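Local coordinates for succinoglycan biosynthesis protein (PDB 3B55) that binds a calcium ion and belongs to the erythromycin esterase-like family, although the reaction it carries out is not established, at residues D151-Y156 and V166-M171; E178-N183 and R260-F265; E289-T294 and Q326-Y331; T313-F318 and K425-L430. The protein carries 1 engineered substitution. All blocks are in the same frame, centred on the assembly; numbering follows the deposited sequence.

Interaction 1. Residues D151-Y156 and V166-M171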
# COMPACT_ATOMS: atom_id res chain seq x y z
N ASP A 151 7.64 -12.65 -9.02
CA ASP A 151 8.60 -13.49 -9.71
C ASP A 151 9.78 -12.64 -10.18
O ASP A 151 10.92 -13.09 -10.12
CB ASP A 151 7.95 -14.19 -10.90
CG ASP A 151 8.93 -15.08 -11.64
OD1 ASP A 151 9.72 -15.76 -10.95
OD2 ASP A 151 8.90 -15.12 -12.89
N TRP A 152 9.52 -11.42 -10.64
CA TRP A 152 10.62 -10.57 -11.07
C TRP A 152 11.50 -10.25 -9.85
O TRP A 152 12.73 -10.23 -9.96
CB TRP A 152 10.10 -9.25 -11.67
CG TRP A 152 11.21 -8.26 -11.82
CD1 TRP A 152 12.20 -8.28 -12.75
CD2 TRP A 152 11.52 -7.19 -10.92
NE1 TRP A 152 13.12 -7.29 -12.48
CE2 TRP A 152 12.73 -6.61 -11.35
CE3 TRP A 152 10.90 -6.67 -9.77
CZ2 TRP A 152 13.34 -5.54 -10.69
CZ3 TRP A 152 11.51 -5.60 -9.11
CH2 TRP A 152 12.72 -5.05 -9.57
N ILE A 153 10.88 -10.01 -8.70
CA ILE A 153 11.65 -9.71 -7.50
C ILE A 153 12.48 -10.92 -7.08
O ILE A 153 13.61 -10.76 -6.61
CB ILE A 153 10.76 -9.29 -6.33
CG1 ILE A 153 9.95 -8.05 -6.69
CG2 ILE A 153 11.64 -9.00 -5.12
CD1 ILE A 153 9.06 -7.54 -5.56
N ARG A 154 11.91 -12.11 -7.22
CA ARG A 154 12.61 -13.34 -6.87
C ARG A 154 13.85 -13.47 -7.76
O ARG A 154 14.94 -13.81 -7.29
CB ARG A 154 11.71 -14.56 -7.11
CG ARG A 154 12.43 -15.90 -7.00
CD ARG A 154 11.52 -17.05 -7.43
NE ARG A 154 11.27 -17.06 -8.87
CZ ARG A 154 12.20 -17.30 -9.79
NH1 ARG A 154 13.45 -17.56 -9.43
NH2 ARG A 154 11.88 -17.30 -11.07
N GLN A 155 13.68 -13.17 -9.04
CA GLN A 155 14.77 -13.25 -10.01
C GLN A 155 15.84 -12.20 -9.72
O GLN A 155 17.04 -12.50 -9.73
CB GLN A 155 14.23 -13.06 -11.43
CG GLN A 155 13.40 -14.22 -11.94
CD GLN A 155 12.92 -14.02 -13.36
OE1 GLN A 155 11.71 -13.95 -13.62
NE2 GLN A 155 13.86 -13.91 -14.30
N TYR A 156 15.40 -10.97 -9.48
CA TYR A 156 16.32 -9.89 -9.17
C TYR A 156 17.18 -10.24 -7.96
O TYR A 156 18.38 -9.97 -7.95
CB TYR A 156 15.53 -8.60 -8.91
CG TYR A 156 16.40 -7.41 -8.58
CD1 TYR A 156 16.90 -7.23 -7.29
CD2 TYR A 156 16.74 -6.49 -9.56
CE1 TYR A 156 17.73 -6.14 -6.99
CE2 TYR A 156 17.58 -5.40 -9.27
CZ TYR A 156 18.06 -5.24 -7.99
OH TYR A 156 18.88 -4.17 -7.71
N VAL A 166 15.73 -7.00 -2.57
CA VAL A 166 14.47 -6.31 -2.33
C VAL A 166 13.65 -7.15 -1.35
O VAL A 166 13.43 -8.33 -1.58
CB VAL A 166 13.67 -6.16 -3.63
CG1 VAL A 166 12.30 -5.53 -3.33
CG2 VAL A 166 14.46 -5.32 -4.62
N ARG A 167 13.22 -6.52 -0.25
CA ARG A 167 12.42 -7.20 0.77
C ARG A 167 10.94 -6.87 0.57
O ARG A 167 10.60 -5.78 0.13
CB ARG A 167 12.83 -6.75 2.17
CG ARG A 167 14.32 -6.82 2.47
CD ARG A 167 14.87 -8.24 2.37
NE ARG A 167 14.18 -9.19 3.24
CZ ARG A 167 14.03 -9.05 4.56
NH1 ARG A 167 14.51 -7.97 5.18
NH2 ARG A 167 13.40 -9.98 5.26
N VAL A 168 10.08 -7.83 0.88
CA VAL A 168 8.64 -7.62 0.74
C VAL A 168 7.98 -7.55 2.10
O VAL A 168 8.00 -8.51 2.87
CB VAL A 168 7.98 -8.75 -0.08
CG1 VAL A 168 6.47 -8.65 0.02
CG2 VAL A 168 8.41 -8.63 -1.53
N ILE A 169 7.37 -6.40 2.40
CA ILE A 169 6.70 -6.19 3.68
C ILE A 169 5.20 -5.92 3.48
O ILE A 169 4.78 -5.37 2.46
CB ILE A 169 7.32 -4.97 4.45
CG1 ILE A 169 8.77 -5.27 4.85
CG2 ILE A 169 6.49 -4.64 5.68
CD1 ILE A 169 9.78 -4.90 3.79
N GLY A 170 4.42 -6.31 4.48
CA GLY A 170 2.98 -6.09 4.44
C GLY A 170 2.62 -5.10 5.54
O GLY A 170 2.95 -5.31 6.71
N MSE A 171 1.94 -4.02 5.19
CA MSE A 171 1.58 -3.03 6.19
C MSE A 171 0.15 -3.19 6.72
O MSE A 171 -0.22 -2.53 7.70
CB MSE A 171 1.77 -1.62 5.62
CG MSE A 171 0.78 -1.24 4.54
SE MSE A 171 1.09 0.55 3.85
CE MSE A 171 0.15 0.38 2.16

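Interaction 2. Residues E178-N183 and R260-F265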
# COMPACT_ATOMS: atom_id res chain seq x y z
N GLU A 178 -0.84 -17.39 12.51
CA GLU A 178 0.09 -18.08 13.38
C GLU A 178 1.58 -17.89 13.08
O GLU A 178 2.41 -17.95 14.00
CB GLU A 178 -0.27 -19.57 13.39
CG GLU A 178 0.23 -20.34 14.59
CD GLU A 178 -0.47 -21.68 14.74
OE1 GLU A 178 -0.08 -22.47 15.64
OE2 GLU A 178 -1.41 -21.95 13.97
N ASN A 179 1.95 -17.64 11.83
CA ASN A 179 3.37 -17.45 11.52
C ASN A 179 3.98 -16.28 12.28
O ASN A 179 5.16 -16.32 12.64
CB ASN A 179 3.60 -17.28 10.01
CG ASN A 179 2.67 -16.26 9.37
OD1 ASN A 179 1.78 -15.70 10.03
ND2 ASN A 179 2.86 -16.01 8.08
N VAL A 180 3.19 -15.25 12.54
CA VAL A 180 3.69 -14.10 13.28
C VAL A 180 4.00 -14.52 14.71
O VAL A 180 5.03 -14.16 15.27
CB VAL A 180 2.64 -12.96 13.30
CG1 VAL A 180 3.03 -11.91 14.35
CG2 VAL A 180 2.56 -12.31 11.93
N TYR A 181 3.09 -15.29 15.30
CA TYR A 181 3.25 -15.78 16.67
C TYR A 181 4.44 -16.73 16.78
O TYR A 181 5.18 -16.68 17.76
CB TYR A 181 1.97 -16.50 17.12
CG TYR A 181 0.80 -15.56 17.30
CD1 TYR A 181 0.72 -14.73 18.42
CD2 TYR A 181 -0.22 -15.50 16.36
CE1 TYR A 181 -0.35 -13.85 18.59
CE2 TYR A 181 -1.29 -14.63 16.51
CZ TYR A 181 -1.35 -13.80 17.63
OH TYR A 181 -2.41 -12.94 17.79
N ASN A 182 4.63 -17.59 15.78
CA ASN A 182 5.75 -18.52 15.80
C ASN A 182 7.09 -17.82 15.69
O ASN A 182 8.11 -18.35 16.14
CB ASN A 182 5.63 -19.56 14.68
CG ASN A 182 4.48 -20.53 14.90
OD1 ASN A 182 4.18 -20.91 16.03
ND2 ASN A 182 3.84 -20.93 13.81
N ASN A 183 7.12 -16.63 15.09
CA ASN A 183 8.38 -15.89 15.00
C ASN A 183 8.81 -15.44 16.39
O ASN A 183 9.98 -15.51 16.75
CB ASN A 183 8.24 -14.65 14.10
CG ASN A 183 8.25 -15.00 12.62
OD1 ASN A 183 8.84 -16.00 12.21
ND2 ASN A 183 7.61 -14.16 11.81
N ARG A 260 4.29 -5.85 17.74
CA ARG A 260 3.59 -4.60 17.51
C ARG A 260 2.36 -4.83 16.63
O ARG A 260 1.34 -4.15 16.77
CB ARG A 260 4.52 -3.60 16.82
CG ARG A 260 3.97 -2.21 16.79
CD ARG A 260 4.09 -1.56 18.15
NE ARG A 260 3.32 -0.32 18.23
CZ ARG A 260 2.02 -0.26 18.46
NH1 ARG A 260 1.33 -1.37 18.65
NH2 ARG A 260 1.40 0.91 18.51
N ILE A 261 2.46 -5.78 15.71
CA ILE A 261 1.34 -6.09 14.82
C ILE A 261 0.14 -6.61 15.60
O ILE A 261 -1.00 -6.27 15.29
CB ILE A 261 1.76 -7.13 13.75
CG1 ILE A 261 2.83 -6.53 12.83
CG2 ILE A 261 0.54 -7.57 12.96
CD1 ILE A 261 2.34 -5.36 11.98
N ILE A 262 0.40 -7.44 16.61
CA ILE A 262 -0.66 -8.00 17.45
C ILE A 262 -1.40 -6.89 18.19
O ILE A 262 -2.62 -6.94 18.34
CB ILE A 262 -0.08 -9.00 18.47
CG1 ILE A 262 0.79 -10.03 17.76
CG2 ILE A 262 -1.22 -9.70 19.21
CD1 ILE A 262 1.57 -10.94 18.68
N GLU A 263 -0.65 -5.90 18.68
CA GLU A 263 -1.28 -4.77 19.38
C GLU A 263 -2.10 -3.94 18.40
O GLU A 263 -3.19 -3.46 18.73
CB GLU A 263 -0.22 -3.86 20.01
CG GLU A 263 0.51 -4.44 21.21
CD GLU A 263 1.46 -3.42 21.82
OE1 GLU A 263 0.99 -2.52 22.55
OE2 GLU A 263 2.67 -3.52 21.55
N GLN A 264 -1.57 -3.76 17.19
CA GLN A 264 -2.26 -2.99 16.17
C GLN A 264 -3.60 -3.64 15.84
O GLN A 264 -4.62 -2.96 15.73
CB GLN A 264 -1.42 -2.88 14.90
CG GLN A 264 -0.20 -1.96 15.02
CD GLN A 264 0.66 -1.99 13.78
OE1 GLN A 264 0.37 -2.74 12.84
NE2 GLN A 264 1.72 -1.21 13.76
N PHE A 265 -3.57 -4.96 15.70
CA PHE A 265 -4.78 -5.69 15.38
C PHE A 265 -5.80 -5.65 16.52
O PHE A 265 -6.96 -5.32 16.30
CB PHE A 265 -4.44 -7.14 15.01
CG PHE A 265 -5.64 -8.00 14.75
CD1 PHE A 265 -6.28 -8.68 15.79
CD2 PHE A 265 -6.19 -8.09 13.47
CE1 PHE A 265 -7.43 -9.43 15.56
CE2 PHE A 265 -7.34 -8.84 13.23
CZ PHE A 265 -7.96 -9.51 14.28

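Interaction 3. Residues E289-T294 and Q326-Y331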
# COMPACT_ATOMS: atom_id res chain seq x y z
N GLU A 289 2.52 3.24 10.39
CA GLU A 289 3.57 2.81 11.31
C GLU A 289 4.41 1.68 10.73
O GLU A 289 5.63 1.65 10.90
CB GLU A 289 2.97 2.35 12.65
CG GLU A 289 2.26 3.45 13.44
CD GLU A 289 1.87 3.00 14.85
OE1 GLU A 289 1.80 1.77 15.09
OE2 GLU A 289 1.60 3.88 15.70
N ASN A 290 3.75 0.76 10.04
CA ASN A 290 4.44 -0.37 9.44
C ASN A 290 5.30 0.06 8.26
O ASN A 290 6.37 -0.48 8.04
CB ASN A 290 3.43 -1.44 9.03
CG ASN A 290 2.74 -2.06 10.23
OD1 ASN A 290 1.66 -2.65 10.12
ND2 ASN A 290 3.38 -1.94 11.39
N ALA A 291 4.82 1.06 7.52
CA ALA A 291 5.56 1.57 6.38
C ALA A 291 6.73 2.41 6.90
O ALA A 291 7.82 2.42 6.32
CB ALA A 291 4.66 2.43 5.51
N LYS A 292 6.50 3.11 8.01
CA LYS A 292 7.55 3.94 8.61
C LYS A 292 8.63 3.04 9.21
O LYS A 292 9.82 3.29 9.04
CB LYS A 292 6.98 4.85 9.70
CG LYS A 292 8.05 5.71 10.35
CD LYS A 292 7.48 6.88 11.14
CE LYS A 292 7.25 6.52 12.59
NZ LYS A 292 7.13 7.77 13.41
N TRP A 293 8.20 2.00 9.92
CA TRP A 293 9.14 1.06 10.52
C TRP A 293 10.11 0.49 9.46
O TRP A 293 11.31 0.37 9.69
CB TRP A 293 8.38 -0.08 11.20
CG TRP A 293 9.27 -1.09 11.81
CD1 TRP A 293 9.75 -1.09 13.09
CD2 TRP A 293 9.88 -2.20 11.15
NE1 TRP A 293 10.63 -2.13 13.27
CE2 TRP A 293 10.73 -2.83 12.09
CE3 TRP A 293 9.80 -2.73 9.86
CZ2 TRP A 293 11.50 -3.96 11.77
CZ3 TRP A 293 10.56 -3.86 9.54
CH2 TRP A 293 11.40 -4.46 10.50
N THR A 294 9.57 0.15 8.29
CA THR A 294 10.37 -0.42 7.20
C THR A 294 11.47 0.54 6.74
O THR A 294 12.63 0.17 6.66
CB THR A 294 9.47 -0.76 5.99
OG1 THR A 294 8.45 -1.68 6.41
CG2 THR A 294 10.31 -1.42 4.88
N GLN A 326 -1.30 10.73 4.83
CA GLN A 326 -1.22 12.00 5.53
C GLN A 326 -0.22 11.92 6.68
O GLN A 326 0.49 12.88 6.97
CB GLN A 326 -2.59 12.41 6.07
CG GLN A 326 -3.57 12.78 4.98
CD GLN A 326 -4.98 12.90 5.51
OE1 GLN A 326 -5.45 13.99 5.81
NE2 GLN A 326 -5.65 11.76 5.65
N HIS A 327 -0.16 10.75 7.33
CA HIS A 327 0.76 10.54 8.44
C HIS A 327 2.17 10.52 7.88
O HIS A 327 3.09 11.07 8.47
CB HIS A 327 0.48 9.21 9.14
CG HIS A 327 -0.93 9.03 9.59
ND1 HIS A 327 -1.57 9.92 10.43
CD2 HIS A 327 -1.82 8.04 9.34
CE1 HIS A 327 -2.79 9.47 10.69
NE2 HIS A 327 -2.96 8.33 10.04
N LEU A 328 2.33 9.87 6.73
CA LEU A 328 3.64 9.79 6.09
C LEU A 328 4.16 11.17 5.68
O LEU A 328 5.28 11.53 6.01
CB LEU A 328 3.58 8.86 4.88
CG LEU A 328 3.47 7.37 5.21
CD1 LEU A 328 3.10 6.59 3.96
CD2 LEU A 328 4.77 6.88 5.80
N ALA A 329 3.34 11.94 4.95
CA ALA A 329 3.76 13.27 4.53
C ALA A 329 4.09 14.13 5.75
O ALA A 329 5.07 14.86 5.78
CB ALA A 329 2.66 13.94 3.71
N GLU A 330 3.24 14.01 6.77
CA GLU A 330 3.37 14.75 8.02
C GLU A 330 4.67 14.43 8.76
O GLU A 330 5.28 15.30 9.37
CB GLU A 330 2.15 14.45 8.90
CG GLU A 330 2.20 15.01 10.32
CD GLU A 330 0.85 14.94 11.00
OE1 GLU A 330 0.12 13.93 10.79
OE2 GLU A 330 0.51 15.87 11.76
N TYR A 331 5.11 13.18 8.69
CA TYR A 331 6.35 12.82 9.37
C TYR A 331 7.58 13.00 8.49
O TYR A 331 8.61 13.48 8.96
CB TYR A 331 6.27 11.37 9.87
CG TYR A 331 7.53 10.88 10.54
CD1 TYR A 331 8.57 10.35 9.79
CD2 TYR A 331 7.69 10.96 11.92
CE1 TYR A 331 9.75 9.91 10.39
CE2 TYR A 331 8.87 10.52 12.54
CZ TYR A 331 9.89 10.00 11.76
OH TYR A 331 11.06 9.57 12.35

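Interaction 4. Residues T313-F318 and K425-L430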
# COMPACT_ATOMS: atom_id res chain seq x y z
N THR A 313 -3.41 13.78 0.91
CA THR A 313 -4.65 14.34 1.44
C THR A 313 -5.63 13.18 1.48
O THR A 313 -5.43 12.16 0.83
CB THR A 313 -5.21 15.46 0.55
OG1 THR A 313 -5.44 14.97 -0.77
CG2 THR A 313 -4.24 16.63 0.50
N ASN A 314 -6.70 13.36 2.27
CA ASN A 314 -7.72 12.33 2.45
C ASN A 314 -8.81 12.33 1.39
O ASN A 314 -9.70 13.16 1.43
CB ASN A 314 -8.35 12.51 3.84
CG ASN A 314 -9.19 11.31 4.27
OD1 ASN A 314 -9.64 11.24 5.42
ND2 ASN A 314 -9.40 10.37 3.36
N MSE A 315 -8.74 11.39 0.45
CA MSE A 315 -9.76 11.30 -0.60
C MSE A 315 -10.77 10.21 -0.25
O MSE A 315 -11.75 10.00 -0.97
CB MSE A 315 -9.12 11.01 -1.96
CG MSE A 315 -8.47 9.65 -2.11
SE MSE A 315 -7.89 9.30 -3.93
CE MSE A 315 -6.13 10.07 -3.83
N LEU A 316 -10.53 9.53 0.87
CA LEU A 316 -11.39 8.46 1.37
C LEU A 316 -12.14 8.95 2.61
O LEU A 316 -12.60 8.15 3.43
CB LEU A 316 -10.54 7.24 1.76
CG LEU A 316 -10.25 6.11 0.77
CD1 LEU A 316 -10.49 6.53 -0.66
CD2 LEU A 316 -8.82 5.66 0.98
N SER A 317 -12.26 10.26 2.73
CA SER A 317 -12.93 10.85 3.89
C SER A 317 -14.35 10.33 4.16
O SER A 317 -14.89 10.57 5.24
CB SER A 317 -12.94 12.38 3.76
OG SER A 317 -13.40 12.80 2.49
N PHE A 318 -14.96 9.62 3.21
CA PHE A 318 -16.30 9.13 3.48
C PHE A 318 -16.30 8.01 4.52
O PHE A 318 -17.36 7.63 5.02
CB PHE A 318 -17.02 8.68 2.19
CG PHE A 318 -16.56 7.35 1.66
CD1 PHE A 318 -15.37 7.25 0.95
CD2 PHE A 318 -17.34 6.21 1.84
CE1 PHE A 318 -14.96 6.02 0.42
CE2 PHE A 318 -16.94 4.98 1.32
CZ PHE A 318 -15.74 4.88 0.61
N LYS A 425 -2.46 18.69 -4.33
CA LYS A 425 -2.15 18.51 -2.91
C LYS A 425 -2.00 17.03 -2.55
O LYS A 425 -1.20 16.68 -1.69
CB LYS A 425 -3.22 19.16 -2.04
CG LYS A 425 -3.37 20.65 -2.29
CD LYS A 425 -4.31 21.32 -1.29
CE LYS A 425 -4.53 22.78 -1.67
NZ LYS A 425 -5.15 23.59 -0.57
N ALA A 426 -2.76 16.18 -3.21
CA ALA A 426 -2.72 14.75 -2.95
C ALA A 426 -1.47 14.06 -3.49
O ALA A 426 -0.90 13.18 -2.83
CB ALA A 426 -3.95 14.08 -3.52
N PHE A 427 -1.02 14.46 -4.68
CA PHE A 427 0.15 13.83 -5.29
C PHE A 427 1.20 14.78 -5.85
O PHE A 427 0.89 15.86 -6.36
CB PHE A 427 -0.29 12.91 -6.43
CG PHE A 427 -1.28 11.87 -6.04
CD1 PHE A 427 -0.90 10.78 -5.26
CD2 PHE A 427 -2.61 11.96 -6.46
CE1 PHE A 427 -1.83 9.78 -4.91
CE2 PHE A 427 -3.54 10.97 -6.12
CZ PHE A 427 -3.15 9.88 -5.34
N ASP A 428 2.45 14.33 -5.78
CA ASP A 428 3.58 15.09 -6.31
C ASP A 428 3.73 14.69 -7.78
O ASP A 428 4.11 15.50 -8.62
CB ASP A 428 4.88 14.72 -5.57
CG ASP A 428 4.80 14.99 -4.08
OD1 ASP A 428 4.47 16.14 -3.69
OD2 ASP A 428 5.07 14.06 -3.29
N ILE A 429 3.42 13.44 -8.10
CA ILE A 429 3.57 12.94 -9.46
C ILE A 429 2.36 12.13 -9.91
O ILE A 429 1.90 11.25 -9.18
CB ILE A 429 4.83 12.06 -9.57
CG1 ILE A 429 6.05 12.89 -9.14
CG2 ILE A 429 5.01 11.53 -11.00
CD1 ILE A 429 7.31 12.07 -8.90
N LEU A 430 1.85 12.42 -11.11
CA LEU A 430 0.71 11.69 -11.63
C LEU A 430 1.03 10.90 -12.90
O LEU A 430 1.66 11.41 -13.82
CB LEU A 430 -0.47 12.62 -11.95
CG LEU A 430 -1.69 11.81 -12.40
CD1 LEU A 430 -2.68 11.66 -11.25
CD2 LEU A 430 -2.36 12.47 -13.58

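Interaction 1. Residues D151-Y156 and V166-M171
I153 and V166 meet because of how their branches are set. A chi1 of -60° puts I153 CG1 anti to the carbonyl carbon and leaves CG2 anti to the backbone N, facing the valine, while CG1 runs straight on to CD1. V166 has CG1 anti to its own N (chi1 176°), and this leaves CG2 on the N side, where it faces Y156. The closest approach is I153 CG2 to V166 CB at 3.8 Å, with V166 CG1 also 4.0 Å from that I153 CG2 methyl. The other valine methyl, V166 CG2, lies 4.1 Å from Y156 CD1 and comes at the ring on a slant. V166 therefore meets two residues one helical turn apart. Farther along the strand, I153 CD1 touches V168 CG2 at 4.2 Å, so the two arms of the isoleucine cover successive inward-facing valines. No hydrogen bond crosses; the join is wholly apolar. The polar work is done on the helix face turned from the strand, where R154 NH2 reaches D151 OD1 at 2.7 Å in a salt bridge on the syn lone pair. The Y156 ring also stacks with H162, in the turn that leads into the strand. Helix 144-158 and strand 167-172 form the closing half of a helical crossover from strand 109-112, the parallel neighbour of 167-172 at the sheet edge. V102 of helix 88-104 covers V166 and Y156, while I153 also packs on L110 of strand 109-112 and V126 of helix 116-128.

Interaction 2. Residues E178-N183 and R260-F265
V180 and Y181 meet I262 where two helices, 178-192 and 250-268, pack together in the mainly helical part of the chain that follows edge strand 167-172. The contacts between the two segments are all apolar. I262 is the central residue on its side: its CD1 methyl lies 3.5 Å from Y181 CE1, a snug fit in which the methyl meets the ring on a slant, and 3.9 Å from Y181 CD1. V180 adds a looser touch, its CG1 being 4.5 Å from I262 CG1. The I262 chain is stretched out (chi2 172°), and that extension carries CD1 across to the tyrosine.

No hydrogen bond links the two segments, but a weak one from N183 ND2 to N258 OD1 bridges the same two helices just beside the patch. R260 and E263, one turn apart, make a long ion pair, a matter of charge without a directed N-H, and E263 OE2 has a hydrogen bond with S235 OG. Neighbouring helices enclose the rest: L206 of helix 197-206 touches both Y181 and I262, and L120 of helix 116-128 backs V180. Y181 OH hydrogen-bonds with T210 OG1 and lies 3.7 Å from I262 CG2.

Interaction 3. Residues E289-T294 and Q326-Y331
K292 NZ is held from two quarters: it rests over the Y331 ring in a cation-pi contact, and it makes a weak hydrogen bond to Y288 OH one turn earlier on its own helix. NZ is 3.8 Å from the Y331 ring centroid and 31° off the ring normal, lying toward the CD2-CE2 side, with Y331 CE2 its nearest atom at 3.4 Å. The methylene before it does the centring. K292 CD lies 3.8 Å from the Y331 centroid and only 7° from the normal, a CH-pi contact almost straight above the ring. A bend at chi3 (92°) explains how one lysine manages both, because it turns CE aside after CD and lets NZ come down over the CD2-CE2 side. The ring is steadied farther out by a weak hydrogen bond from Y331 OH to E296 OE2, so Y288, K292 and E296 form a row along one side of helix 278-298 against the tyrosine.

Beneath this polar rim the contact turns apolar: A291 CB and L328 CD2 meet at 4.5 Å, and A291 continues down onto V303 of strand 301-306. Within the first helix, N290 O takes both T294 N and, at 2.9 Å, T294 OG1. Layering of this sort, with A291 facing the sheet, L328 buried between the helices and a lysine-tyrosine pair at the outer edge, suits an amphipathic helix, 278-298, lying on one face of an alpha/beta sheet with helix 324-332 packed against it.

Interaction 4. Residues T313-F318 and K425-L430
M315, a selenomethionine in this crystal, brings its CE methyl to within 3.3 Å of F427 CZ and 3.6 Å of F427 CE2. The methyl approaches the ring obliquely, the two side chains crossing at about a right angle. Beside this pair, T313 lies against the end of helix 423-426: its OG1 is 3.3 Å from A426 CB and its CG2 is 3.7 Å from K425 CB. The threonine hydroxyl thus faces a methyl across the contact, and K425 takes part with its CB and its backbone O, while the rest of the side chain stretches away. These are tight van der Waals fits, and no hydrogen bond joins the two segments.

What sets the partners in place comes next. M315 holds CG between the backbone N and the carbonyl carbon (chi1 67°), and a further bend at chi3 (88°) directs CE at the phenylalanine. F427 is the first residue to leave the helical backbone, and D428, next in line, is fixed by a hydrogen bond from S338 N to D428 OD2. A backbone hydrogen bond between A426 and K312, the residue before T313, keeps the loop alongside the helix end. The M315 side chain is about 11 Å from the calcium ion bound by H85 and E113 and does not bind it. I421 of strand 418-421 touches T313, M315 and A426, while F427 packs on S338 of strand 336-344, the parallel sheet neighbour of strand 429-433; the loop between helices 307-310 and 324-332 is laid against the end of helix 423-426 and the residue that leaves it, just ahead of strand 429-433.

Interaction 1 comes first and closes a short loop of nine residues, fixing a helix to edge strand 167-172. Interaction 2 then spans a largely helical excursion of 76 residues, closing before interaction 3 begins. Interaction 3 closes over strand 301-306 and the loop that supplies the first half of interaction 4, so these two cross: 313-318 lies between the halves of interaction 3, and 425-430 returns much later. Helix 278-298 links interactions 1, 2 and 3: T294 touches I169, and E289 has a weak, long ion pair with R260. Q326 packs on T313 and N314 of interaction 4. Together the four tie the sheet's edge, the helical excursion and sheet strand 429-433 near the C terminus into one body.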